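Alpha-L-arabinofuranosidase B (Aspergillus kawachii, PDB 6SXT) hydrolyses terminal non-reducing alpha-L-arabinofuranoside residues from arabinoxylan, arabinan and related plant polysaccharides by a retaining mechanism. Local coordinates at residues G459-T462 with F463-K466; A18-T21 with T22-L25; V359-D362 with D363-T366; Y299-D302 with D303-N306. All coordinates share one frame; numbering follows the deposited sequence. Where two conformers were deposited one is given.

Interaction 1: G459-T462 with F463-K466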
loop_
_atom_site.group_PDB
_atom_site.type_symbol
_atom_site.label_atom_id
_atom_site.label_comp_id
_atom_site.label_asym_id
_atom_site.label_seq_id
_atom_site.Cartn_x
_atom_site.Cartn_y
_atom_site.Cartn_z
ATOM N N GLY A 459 14.189 1.801 12.255
ATOM C CA GLY A 459 13.172 2.840 12.144
ATOM C C GLY A 459 13.377 3.935 13.149
ATOM O O GLY A 459 14.379 3.895 13.900
ATOM N N VAL A 460 12.467 4.867 13.167
ATOM C CA VAL A 460 12.625 6.075 13.997
ATOM C C VAL A 460 12.220 5.804 15.448
ATOM O O VAL A 460 12.557 6.689 16.284
ATOM C CB VAL A 460 11.885 7.267 13.401
ATOM C CG1 VAL A 460 12.364 7.584 12.004
ATOM C CG2 VAL A 460 10.369 7.123 13.443
ATOM N N GLN A 461 11.494 4.733 15.759
ATOM C CA GLN A 461 11.094 4.488 17.176
ATOM C C GLN A 461 12.242 3.741 17.847
ATOM O O GLN A 461 12.911 2.871 17.245
ATOM C CB GLN A 461 9.747 3.756 17.250
ATOM C CG GLN A 461 8.562 4.657 16.887
ATOM C CD GLN A 461 8.216 4.688 15.429
ATOM O OE1 GLN A 461 7.583 5.640 14.951
ATOM N NE2 GLN A 461 8.628 3.651 14.714
ATOM N N THR A 462 12.392 3.902 19.183
ATOM C CA THR A 462 13.439 3.140 19.897
ATOM C C THR A 462 13.176 1.635 19.770
ATOM O O THR A 462 14.142 0.889 19.631
ATOM C CB THR A 462 13.536 3.582 21.363
ATOM O OG1 THR A 462 12.223 3.393 21.894
ATOM C CG2 THR A 462 14.026 5.007 21.467
ATOM N N PHE A 463 11.911 1.208 19.742
ATOM C CA PHE A 463 11.551 -0.225 19.713
ATOM C C PHE A 463 11.631 -0.790 18.272
ATOM O O PHE A 463 11.349 -1.965 18.106
ATOM C CB PHE A 463 10.148 -0.445 20.266
ATOM C CG PHE A 463 9.081 0.476 19.750
ATOM C CD1 PHE A 463 8.459 0.250 18.521
ATOM C CD2 PHE A 463 8.681 1.592 20.480
ATOM C CE1 PHE A 463 7.452 1.089 18.094
ATOM C CE2 PHE A 463 7.702 2.457 20.020
ATOM C CZ PHE A 463 7.055 2.197 18.832
ATOM N N ASP A 464 12.071 0.018 17.319
ATOM C CA ASP A 464 12.417 -0.466 15.961
ATOM C C ASP A 464 13.879 -0.859 15.908
ATOM O O ASP A 464 14.413 -1.088 14.800
ATOM C CB ASP A 464 12.161 0.595 14.895
ATOM C CG ASP A 464 10.743 1.118 14.760
ATOM O OD1 ASP A 464 9.805 0.371 15.078
ATOM O OD2 ASP A 464 10.596 2.302 14.359
ATOM N N SER A 465 14.552 -1.040 17.052
ATOM C CA SER A 465 15.971 -1.470 17.034
ATOM C C SER A 465 16.210 -2.691 16.152
ATOM O O SER A 465 15.542 -3.745 16.256
ATOM C CB SER A 465 16.484 -1.713 18.444
ATOM O OG SER A 465 17.809 -2.167 18.379
ATOM N N LYS A 466 17.264 -2.649 15.325
ATOM C CA LYS A 466 17.662 -3.836 14.568
ATOM C C LYS A 466 18.248 -4.916 15.453
ATOM O O LYS A 466 18.225 -6.077 15.073
ATOM C CB LYS A 466 18.674 -3.441 13.487
ATOM C CG LYS A 466 18.069 -2.553 12.416
ATOM C CD LYS A 466 18.961 -2.571 11.190
ATOM C CE LYS A 466 18.204 -2.344 9.915
ATOM N NZ LYS A 466 19.084 -2.568 8.771
#
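Q461 and F463 meet at a single 3-10 turn in a loop of the beta-trefoil arabinose-binding domain. The turn rests on two successive backbone bonds, of which the first runs from D464 N to Q461 O at 3.0 Å. The tight part of the contact lies between Q461, F463 and D464. CB of Q461 sits over one face of the F463 ring in a CH-pi contact, 3.6 Å from the ring centroid and 15° off the normal. CG of Q461 continues along the same ring and comes 3.5 Å from F463 CZ. The ring reaches this place because F463 CG stands between its own backbone N and carbonyl carbon (chi1 47°), which folds the ring back over Q461. F463 also stacks on Y453.

D464 is buried and reaches back to the start of the turn. Its OD2 accepts the backbone N of Q461 at 2.9 Å, from above the carboxylate plane. Its OD1 forms a salt bridge with R443 and takes the N of S456. Both carboxylate oxygens are therefore used, and the group is probably held firmly in its ionised form.

The other side is loose. V460 points away from the second segment and is exposed, as is T462. G459 is exposed too, though its CA comes 3.4 Å from D464 OD2. The side chain of Q461 touches F403, a substrate-binding residue, which puts the turn probably at the margin of an arabinose site. The second turn bond is less straight: S465 N reaches T462 O at 3.2 Å with an N-H...O angle of 135°.

Interaction 2: A18-T21 with T22-L25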
loop_
_atom_site.group_PDB
_atom_site.type_symbol
_atom_site.label_atom_id
_atom_site.label_comp_id
_atom_site.label_asym_id
_atom_site.label_seq_id
_atom_site.Cartn_x
_atom_site.Cartn_y
_atom_site.Cartn_z
ATOM N N ALA A 18 6.425 4.672 -16.687
ATOM C CA ALA A 18 5.725 3.369 -16.673
ATOM C C ALA A 18 6.245 2.604 -15.463
ATOM O O ALA A 18 7.447 2.258 -15.407
ATOM C CB ALA A 18 6.002 2.622 -17.960
ATOM N N HIS A 19 5.395 2.381 -14.498
ATOM C CA HIS A 19 5.818 1.895 -13.163
ATOM C C HIS A 19 5.027 0.639 -12.777
ATOM O O HIS A 19 3.790 0.676 -12.761
ATOM C CB HIS A 19 5.501 2.950 -12.142
ATOM C CG HIS A 19 6.220 4.231 -12.340
ATOM N ND1 HIS A 19 5.542 5.429 -12.524
ATOM C CD2 HIS A 19 7.531 4.493 -12.375
ATOM C CE1 HIS A 19 6.430 6.396 -12.659
ATOM N NE2 HIS A 19 7.667 5.884 -12.557
ATOM N N SER A 20 5.705 -0.448 -12.444
ATOM C CA SER A 20 5.002 -1.640 -11.930
ATOM C C SER A 20 5.978 -2.523 -11.196
ATOM O O SER A 20 7.082 -2.765 -11.704
ATOM C CB SER A 20 4.355 -2.470 -13.051
ATOM O OG SER A 20 3.693 -3.587 -12.463
ATOM N N THR A 21 5.543 -3.060 -10.055
ATOM C CA THR A 21 6.287 -4.093 -9.338
ATOM C C THR A 21 5.802 -5.474 -9.735
ATOM O O THR A 21 6.418 -6.445 -9.303
ATOM C CB THR A 21 6.275 -3.838 -7.833
ATOM O OG1 THR A 21 4.897 -3.834 -7.418
ATOM C CG2 THR A 21 6.959 -2.552 -7.458
ATOM N N THR A 22 4.696 -5.570 -10.452
ATOM C CA THR A 22 4.119 -6.868 -10.834
ATOM C C THR A 22 4.584 -7.345 -12.202
ATOM O O THR A 22 4.709 -8.564 -12.370
ATOM C CB THR A 22 2.608 -6.879 -10.699
ATOM O OG1 THR A 22 2.112 -5.957 -11.660
ATOM C CG2 THR A 22 2.172 -6.531 -9.285
ATOM N N ARG A 23 4.705 -6.454 -13.182
ATOM C CA ARG A 23 4.934 -6.906 -14.574
ATOM C C ARG A 23 5.555 -5.842 -15.446
ATOM O O ARG A 23 5.468 -4.628 -15.181
ATOM C CB ARG A 23 3.634 -7.400 -15.192
ATOM C CG ARG A 23 2.566 -6.328 -15.368
ATOM C CD ARG A 23 1.435 -6.892 -16.204
ATOM N NE ARG A 23 0.377 -5.929 -16.452
ATOM C CZ ARG A 23 -0.295 -5.860 -17.603
ATOM N NH1 ARG A 23 -0.030 -6.672 -18.617
ATOM N NH2 ARG A 23 -1.228 -4.936 -17.724
ATOM N N ALA A 24 6.181 -6.308 -16.516
ATOM C CA ALA A 24 6.570 -5.433 -17.618
ATOM C C ALA A 24 5.343 -4.825 -18.280
ATOM O O ALA A 24 4.309 -5.540 -18.449
ATOM C CB ALA A 24 7.352 -6.271 -18.638
ATOM N N LEU A 25 5.452 -3.568 -18.693
ATOM C CA LEU A 25 4.331 -2.867 -19.350
ATOM C C LEU A 25 4.598 -2.660 -20.833
ATOM O O LEU A 25 3.768 -2.040 -21.519
ATOM C CB LEU A 25 4.086 -1.557 -18.599
ATOM C CG LEU A 25 3.663 -1.765 -17.150
ATOM C CD1 LEU A 25 3.582 -0.435 -16.438
ATOM C CD2 LEU A 25 2.361 -2.517 -17.039
#
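S20 OG gathers the backbone N-H groups of the turn that follows it. It accepts T22 N at 3.0 Å, which makes an ST turn, and R23 N at 3.1 Å with an angle of 157°. The side chain is set for this by its first torsion: OG lies anti to N of S20 (chi1 -180°) and reaches forward along the chain. The same OG also bonds to Y291 O, so this buried hydroxyl is held by several partners. T22 OG1 comes 3.0 Å from S20 OG as well, but its hydroxyl is also bonded to Y317 OH.

L25 fills the apolar half. Its CG is anti to the carbonyl carbon (chi1 -63°) and the chain then runs straight to CD1. CD1 packs 4.2 Å from A18 CB and 4.0 Å from S20 CB. R23 extends from CG to NE in the other direction. Its NE forms a salt bridge with E292, and its NH1 hydrogen-bonds to N311.

The whole contact is buried in the catalytic domain. Strand 15-20 runs antiparallel to strand 288-296, which L25 touches at E292 and V294. Helix 4-10 packs on A18, R23 and L25, and strand 117-124 meets T21 and T22.

Interaction 3: V359-D362 with D363-T366. With ACT (acetate ion), chain T.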
loop_
_atom_site.group_PDB
_atom_site.type_symbol
_atom_site.label_atom_id
_atom_site.label_comp_id
_atom_site.label_asym_id
_atom_site.label_seq_id
_atom_site.Cartn_x
_atom_site.Cartn_y
_atom_site.Cartn_z
ATOM N N VAL A 359 6.882 -14.140 32.422
ATOM C CA VAL A 359 7.112 -15.554 32.731
ATOM C C VAL A 359 5.752 -16.123 33.112
ATOM O O VAL A 359 5.071 -15.565 34.003
ATOM C CB VAL A 359 8.142 -15.748 33.869
ATOM C CG1 VAL A 359 8.264 -17.216 34.238
ATOM C CG2 VAL A 359 9.493 -15.130 33.540
ATOM N N VAL A 360 5.379 -17.185 32.455
ATOM C CA VAL A 360 4.131 -17.909 32.730
ATOM C C VAL A 360 4.482 -19.389 32.782
ATOM O O VAL A 360 5.142 -19.910 31.860
ATOM C CB VAL A 360 2.985 -17.611 31.759
ATOM C CG1 VAL A 360 1.691 -18.241 32.251
ATOM C CG2 VAL A 360 2.808 -16.117 31.534
ATOM N N ASP A 361 4.084 -20.066 33.847
ATOM C CA ASP A 361 4.237 -21.531 33.903
ATOM C C ASP A 361 3.062 -22.130 34.666
ATOM O O ASP A 361 2.089 -21.413 34.973
ATOM C CB ASP A 361 5.598 -21.891 34.492
ATOM C CG ASP A 361 5.823 -21.382 35.900
ATOM O OD1 ASP A 361 4.835 -21.269 36.663
ATOM O OD2 ASP A 361 6.959 -21.045 36.213
ATOM N N ASP A 362 3.097 -23.436 34.870
ATOM C CA ASP A 362 1.945 -24.143 35.478
ATOM C C ASP A 362 1.651 -23.579 36.884
ATOM O O ASP A 362 0.498 -23.704 37.307
ATOM C CB ASP A 362 2.183 -25.655 35.502
ATOM C CG ASP A 362 0.942 -26.445 35.900
ATOM O OD1 ASP A 362 -0.097 -26.321 35.204
ATOM O OD2 ASP A 362 1.010 -27.150 36.931
ATOM N N ASP A 363 2.615 -22.958 37.573
ATOM C CA ASP A 363 2.399 -22.409 38.938
ATOM C C ASP A 363 1.867 -20.979 38.886
ATOM O O ASP A 363 1.619 -20.375 39.939
ATOM C CB ASP A 363 3.671 -22.437 39.781
ATOM C CG ASP A 363 4.204 -23.842 40.036
ATOM O OD1 ASP A 363 3.388 -24.766 40.138
ATOM O OD2 ASP A 363 5.447 -24.001 40.041
ATOM N N SER A 364 1.761 -20.364 37.715
ATOM C CA SER A 364 1.292 -18.972 37.635
ATOM C C SER A 364 -0.144 -18.899 38.118
ATOM O O SER A 364 -0.887 -19.883 37.953
ATOM C CB SER A 364 1.406 -18.463 36.185
ATOM O OG SER A 364 2.780 -18.339 35.825
ATOM N N SER A 365 -0.552 -17.724 38.557
ATOM C CA SER A 365 -1.975 -17.471 38.890
ATOM C C SER A 365 -2.848 -17.753 37.683
ATOM O O SER A 365 -2.430 -17.489 36.525
ATOM C CB SER A 365 -2.282 -16.089 39.428
ATOM O OG SER A 365 -2.052 -15.079 38.417
ATOM N N THR A 366 -4.062 -18.167 37.919
ATOM C CA THR A 366 -5.069 -18.369 36.881
ATOM C C THR A 366 -5.294 -17.025 36.177
ATOM O O THR A 366 -5.547 -17.028 34.954
ATOM C CB THR A 366 -6.380 -18.938 37.432
ATOM O OG1 THR A 366 -6.018 -20.196 38.036
ATOM C CG2 THR A 366 -7.379 -19.181 36.337
HETATM C C ACT T . 1.259 -14.280 38.732
HETATM O O ACT T . 1.419 -15.566 38.611
HETATM O OXT ACT T . 0.147 -13.675 38.933
HETATM C CH3 ACT T . 2.485 -13.374 38.659
#
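V359 ends strand 354-359, and its O lies 4.0 Å from S364 OG. Next, V360 turns CG1 to the same hydroxyl, 3.7 Å from S364 OG, while the valine itself is buried. D361 opens a type I beta turn that runs to S364. Three bonds tie D361 to the rest of the turn. Its N gives a nearly straight bond to S364 OG at 2.9 Å, with an angle of 167°. Its O accepts S364 N at 3.0 Å. Its OD1 takes D363 N at 2.9 Å on the anti side, tilted out of the carboxylate plane, an Asx turn. The D361 carboxylate is folded over its own backbone (chi1 60°), which brings OD1 to that N-H. D362 occupies the exposed corner of the turn, and its O bonds to K369.

D361 OD1 and D363 OD2 are 4.4 Å apart, so the two acids probably repel mildly at the surface. An acetate ion, probably from the crystallisation liquor, binds S365: acetate O accepts S365 N at 2.9 Å, and acetate OXT accepts S365 OG at 2.7 Å.

The turn links strand 354-359 to helix 366-371 in the arabinose-binding domain. S365 is the helix N-cap, its OG bonding to L368 N. V360 packs on Y347 of strand 346-351 and on A372 and F481.

Interaction 4: Y299-D302 with D303-N306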
loop_
_atom_site.group_PDB
_atom_site.type_symbol
_atom_site.label_atom_id
_atom_site.label_comp_id
_atom_site.label_asym_id
_atom_site.label_seq_id
_atom_site.Cartn_x
_atom_site.Cartn_y
_atom_site.Cartn_z
ATOM N N TYR A 299 -3.298 13.088 -25.188
ATOM C CA TYR A 299 -4.599 12.784 -24.598
ATOM C C TYR A 299 -5.112 11.486 -25.185
ATOM O O TYR A 299 -5.477 11.427 -26.345
ATOM C CB TYR A 299 -5.601 13.896 -24.932
ATOM C CG TYR A 299 -6.888 13.842 -24.179
ATOM C CD1 TYR A 299 -7.049 14.456 -22.955
ATOM C CD2 TYR A 299 -8.021 13.290 -24.758
ATOM C CE1 TYR A 299 -8.254 14.472 -22.283
ATOM C CE2 TYR A 299 -9.242 13.304 -24.099
ATOM C CZ TYR A 299 -9.372 13.909 -22.866
ATOM O OH TYR A 299 -10.532 13.976 -22.178
ATOM N N PRO A 300 -5.063 10.343 -24.450
ATOM C CA PRO A 300 -5.380 9.067 -25.090
ATOM C C PRO A 300 -6.844 8.988 -25.508
ATOM O O PRO A 300 -7.714 9.519 -24.813
ATOM C CB PRO A 300 -5.158 8.034 -23.978
ATOM C CG PRO A 300 -4.186 8.713 -23.060
ATOM C CD PRO A 300 -4.605 10.172 -23.067
ATOM N N SER A 301 -7.053 8.334 -26.641
ATOM C CA SER A 301 -8.429 8.027 -27.095
ATOM C C SER A 301 -9.073 7.033 -26.131
ATOM O O SER A 301 -8.406 6.235 -25.468
ATOM C CB SER A 301 -8.453 7.507 -28.482
ATOM O OG SER A 301 -7.837 6.216 -28.589
ATOM N N ASP A 302 -10.408 7.036 -26.100
ATOM C CA ASP A 302 -11.144 6.005 -25.371
ATOM C C ASP A 302 -10.726 4.624 -25.899
ATOM O O ASP A 302 -10.618 3.691 -25.063
ATOM C CB ASP A 302 -12.672 6.131 -25.421
ATOM C CG ASP A 302 -13.262 7.263 -24.603
ATOM O OD1 ASP A 302 -12.461 8.080 -24.032
ATOM O OD2 ASP A 302 -14.492 7.305 -24.479
ATOM N N ASP A 303 -10.558 4.495 -27.213
ATOM C CA ASP A 303 -10.207 3.196 -27.837
ATOM C C ASP A 303 -8.868 2.705 -27.271
ATOM O O ASP A 303 -8.753 1.518 -26.959
ATOM C CB ASP A 303 -10.076 3.317 -29.352
ATOM C CG ASP A 303 -9.896 1.973 -30.036
ATOM O OD1 ASP A 303 -10.855 1.166 -30.013
ATOM O OD2 ASP A 303 -8.802 1.747 -30.602
ATOM N N THR A 304 -7.900 3.584 -27.180
ATOM C CA THR A 304 -6.546 3.195 -26.681
ATOM C C THR A 304 -6.706 2.694 -25.258
ATOM O O THR A 304 -6.203 1.633 -24.926
ATOM C CB THR A 304 -5.607 4.383 -26.739
ATOM O OG1 THR A 304 -5.362 4.701 -28.116
ATOM C CG2 THR A 304 -4.303 4.171 -26.011
ATOM N N GLU A 305 -7.387 3.451 -24.408
ATOM C CA GLU A 305 -7.623 3.006 -23.023
ATOM C C GLU A 305 -8.391 1.695 -22.955
ATOM O O GLU A 305 -8.088 0.853 -22.112
ATOM C CB GLU A 305 -8.363 4.087 -22.260
ATOM C CG GLU A 305 -7.488 5.291 -22.004
ATOM C CD GLU A 305 -8.295 6.435 -21.415
ATOM O OE1 GLU A 305 -9.493 6.584 -21.812
ATOM O OE2 GLU A 305 -7.749 7.171 -20.556
ATOM N N ASN A 306 -9.389 1.499 -23.821
ATOM C CA ASN A 306 -10.148 0.242 -23.817
ATOM C C ASN A 306 -9.198 -0.931 -24.117
ATOM O O ASN A 306 -9.371 -1.976 -23.512
ATOM C CB ASN A 306 -11.268 0.298 -24.849
ATOM C CG ASN A 306 -12.367 1.298 -24.507
ATOM O OD1 ASN A 306 -12.529 1.710 -23.350
ATOM N ND2 ASN A 306 -13.167 1.655 -25.542
HETATM O O HOH W 1 -4.444 7.280 -27.847
#
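S301 and T304 join their hydroxyls across the first turn of helix 302-315, with S301 OG and T304 OG1 2.9 Å apart. S301 is the N-cap of the helix. A water supports this corner: it accepts S301 N and lies 2.8 Å from T304 OG1. Two backbone bonds then start the helix. E305 N reaches S301 O at 3.1 Å, almost straight at 176°, and N306 N reaches D302 O at 2.8 Å.

The E305 side chain runs back along the start of the helix. Its CB lies 3.6 Å from D302 O. CG is anti to the carbonyl carbon (chi1 -70°). This puts it 3.7 Å from S301 O and 4.1 Å from P300 CB, the latter a plain apolar contact. S301 O also lies beside CD and OE1. At the tip, OE1 comes 4.0 Å from D302 OD1, with the two carboxylate planes 22° apart. K233 forms salt bridges with both oxygens, which probably offsets the repulsion. R242 makes a further salt bridge to E305 OE1. K233 would be expected to keep both acids ionised, with R242 adding to this at E305.

The helix start follows strand 288-296 in the catalytic domain. E305 packs on A231 of strand 227-235 and on L251 of strand 250-257, while P300 and T304 touch Y8 of helix 4-10.

Along the chain the order is interaction 2, interaction 4, interaction 3, interaction 1. The first two belong to the catalytic domain, the last two to the arabinose-binding domain. Interactions 2 and 4 have centres about 19 Å apart. Both relate to strand 288-296 of the nine-stranded antiparallel sheet: strand 15-20 pairs with it, and the loop that opens interaction 4 comes after it. Both also touch helix 4-10. Interactions 1 and 3 are separate surface loops of the trefoil, about 31 Å apart between centres. Interactions 3 and 4 are the most distant pair, about 67 Å between centres. Each domain thus has two of these local contacts, and none of them touches another.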